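Local coordinates for nicotinate phosphoribosyltransferase (Saccharomyces cerevisiae, PDB 1VLP), which catalyses the ATP-dependent synthesis of nicotinate ribonucleotide from nicotinate and phosphoribosyl diphosphate, the first step in making NAD from nicotinic acid, at residues 48-53 and 384-389. Sequence-based numbering, arbitrary orientation. Where two conformers were deposited one is given.
Sequences YTNRSS and EPLNIV
Arg51 lays one face of its guanidinium over Val389, whose CG1 sits 3.7 Å above the plane, close to its centre. The arginine chain, extended from CG to NE, crosses the valine at about a right angle and passes the amide of Asn387, Arg51 CD 3.4 Å from Asn387 OD1; the guanidinium and amide planes are perpendicular. Beneath this layer Thr49 and Val389 exchange two antiparallel N-H...O bonds, Thr49 N to Val389 O being 2.9 Å. Regular pairing ends past Asn50 and Ile388, a non-hydrogen-bonded pair: in the loops beyond, Asn387 O takes the N-H of Arg51 and, weakly, that of Ser52, the centre of an inverse gamma turn. Ser52 has two conformers; a bond from Asn387 N to Ser52 OG in one is doubtful. Asn387 OD1 and ND2 both touch Arg51 CB and CD. An alanine here would keep the backbone bonds but would probably open a gap beside the arginine chain and leave it freer to swing. On the other side of the sheet, Ile388 CG2 meets Tyr48 CE1 at 3.5 Å; Tyr48 OH is buried there without a polar partner. Pro385 lies about 4 Å, side chain to side chain, from Thr367, inferred to bind phosphoribosyl diphosphate. The contact joins the end of middle strand 43-50, from the N-terminal domain, to the start of its neighbour 388-395 in an antiparallel sheet; Tyr48 and Ile388 pack against helix 144-159, and strand 126-134 flanks Tyr48.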
loop_
_atom_site.group_PDB
_atom_site.type_symbol
_atom_site.label_atom_id
_atom_site.label_comp_id
_atom_site.label_asym_id
_atom_site.label_seq_id
_atom_site.Cartn_x
_atom_site.Cartn_y
_atom_site.Cartn_z
ATOM N N TYR A 48 1.890 5.962 -13.679
ATOM C CA TYR A 48 0.585 5.261 -13.699
ATOM C C TYR A 48 0.571 4.203 -14.778
ATOM O O TYR A 48 0.989 4.423 -15.885
ATOM C CB TYR A 48 -0.521 6.280 -13.970
ATOM C CG TYR A 48 -1.885 5.760 -14.377
ATOM C CD1 TYR A 48 -2.819 5.368 -13.407
ATOM C CD2 TYR A 48 -2.231 5.665 -15.728
ATOM C CE1 TYR A 48 -4.059 4.925 -13.771
ATOM C CE2 TYR A 48 -3.515 5.195 -16.121
ATOM C CZ TYR A 48 -4.433 4.887 -15.117
ATOM O OH TYR A 48 -5.684 4.489 -15.487
ATOM N N THR A 49 0.034 3.044 -14.445
ATOM C CA THR A 49 -0.219 2.028 -15.436
ATOM C C THR A 49 -1.585 1.421 -15.163
ATOM O O THR A 49 -1.947 1.156 -14.012
ATOM C CB THR A 49 0.852 0.902 -15.403
ATOM O OG1 THR A 49 2.144 1.477 -15.580
ATOM C CG2 THR A 49 0.587 -0.087 -16.543
ATOM N N ASN A 50 -2.359 1.327 -16.223
ATOM C CA ASN A 50 -3.642 0.648 -16.188
ATOM C C ASN A 50 -3.472 -0.751 -16.754
ATOM O O ASN A 50 -3.356 -0.929 -17.974
ATOM C CB ASN A 50 -4.692 1.423 -16.985
ATOM C CG ASN A 50 -6.075 0.750 -16.945
ATOM O OD1 ASN A 50 -6.251 -0.272 -16.285
ATOM N ND2 ASN A 50 -7.060 1.302 -17.718
ATOM N N ARG A 51 -3.364 -1.732 -15.869
ATOM C CA ARG A 51 -3.192 -3.139 -16.310
ATOM C C ARG A 51 -4.488 -3.706 -16.923
ATOM O O ARG A 51 -4.425 -4.625 -17.750
ATOM C CB ARG A 51 -2.742 -4.019 -15.149
ATOM C CG ARG A 51 -1.396 -3.555 -14.570
ATOM C CD ARG A 51 -1.127 -4.136 -13.198
ATOM N NE ARG A 51 0.267 -3.894 -12.850
ATOM C CZ ARG A 51 0.824 -4.237 -11.703
ATOM N NH1 ARG A 51 0.092 -4.823 -10.766
ATOM N NH2 ARG A 51 2.111 -3.948 -11.488
ATOM N N SER A 52 -5.621 -3.134 -16.546
ATOM C CA SER A 52 -6.906 -3.463 -17.153
ATOM C C SER A 52 -7.153 -2.576 -18.400
ATOM O O SER A 52 -8.022 -1.744 -18.409
ATOM C CB SER A 52 -8.062 -3.106 -16.200
ATOM O OG SER A 52 -7.973 -3.575 -14.873
ATOM N N SER A 53 -6.370 -2.755 -19.453
ATOM C CA SER A 53 -6.329 -1.752 -20.545
ATOM C C SER A 53 -7.561 -1.741 -21.439
ATOM O O SER A 53 -7.749 -0.839 -22.260
ATOM C CB SER A 53 -5.065 -1.890 -21.398
ATOM O OG SER A 53 -4.941 -3.190 -21.909
ATOM N N GLU A 384 -16.139 -5.656 -12.313
ATOM C CA GLU A 384 -14.711 -5.747 -12.205
ATOM C C GLU A 384 -14.081 -4.439 -11.707
ATOM O O GLU A 384 -14.403 -3.398 -12.229
ATOM C CB GLU A 384 -14.150 -6.094 -13.562
ATOM C CG GLU A 384 -14.625 -7.449 -14.044
ATOM C CD GLU A 384 -13.798 -8.596 -13.500
ATOM O OE1 GLU A 384 -13.235 -8.483 -12.382
ATOM O OE2 GLU A 384 -13.722 -9.620 -14.206
ATOM N N PRO A 385 -13.166 -4.509 -10.721
ATOM C CA PRO A 385 -12.341 -3.319 -10.372
ATOM C C PRO A 385 -11.371 -2.888 -11.458
ATOM O O PRO A 385 -11.008 -3.670 -12.359
ATOM C CB PRO A 385 -11.499 -3.791 -9.174
ATOM C CG PRO A 385 -12.208 -4.917 -8.627
ATOM C CD PRO A 385 -12.798 -5.623 -9.845
ATOM N N LEU A 386 -10.970 -1.634 -11.382
ATOM C CA LEU A 386 -9.921 -1.105 -12.231
ATOM C C LEU A 386 -8.597 -1.532 -11.627
ATOM O O LEU A 386 -8.353 -1.228 -10.455
ATOM C CB LEU A 386 -10.062 0.424 -12.235
ATOM C CG LEU A 386 -9.287 1.244 -13.220
ATOM C CD1 LEU A 386 -9.685 0.871 -14.658
ATOM C CD2 LEU A 386 -9.559 2.729 -12.929
ATOM N N ASN A 387 -7.770 -2.241 -12.405
ATOM C CA ASN A 387 -6.448 -2.744 -11.974
ATOM C C ASN A 387 -5.382 -1.719 -12.370
ATOM O O ASN A 387 -4.703 -1.886 -13.415
ATOM C CB ASN A 387 -6.158 -4.077 -12.642
ATOM C CG ASN A 387 -4.817 -4.744 -12.190
ATOM O OD1 ASN A 387 -4.041 -4.196 -11.394
ATOM N ND2 ASN A 387 -4.549 -5.930 -12.736
ATOM N N ILE A 388 -5.258 -0.698 -11.536
ATOM C CA ILE A 388 -4.299 0.395 -11.764
ATOM C C ILE A 388 -3.240 0.443 -10.655
ATOM O O ILE A 388 -3.480 0.102 -9.484
ATOM C CB ILE A 388 -4.993 1.765 -11.878
ATOM C CG1 ILE A 388 -5.977 1.967 -10.693
ATOM C CG2 ILE A 388 -5.720 1.838 -13.246
ATOM C CD1 ILE A 388 -6.582 3.330 -10.545
ATOM N N VAL A 389 -2.067 0.923 -11.054
ATOM C CA VAL A 389 -0.945 1.131 -10.128
ATOM C C VAL A 389 -0.232 2.422 -10.455
ATOM O O VAL A 389 -0.401 2.933 -11.551
ATOM C CB VAL A 389 0.063 -0.004 -10.185
ATOM C CG1 VAL A 389 -0.612 -1.318 -9.811
ATOM C CG2 VAL A 389 0.732 -0.099 -11.516
#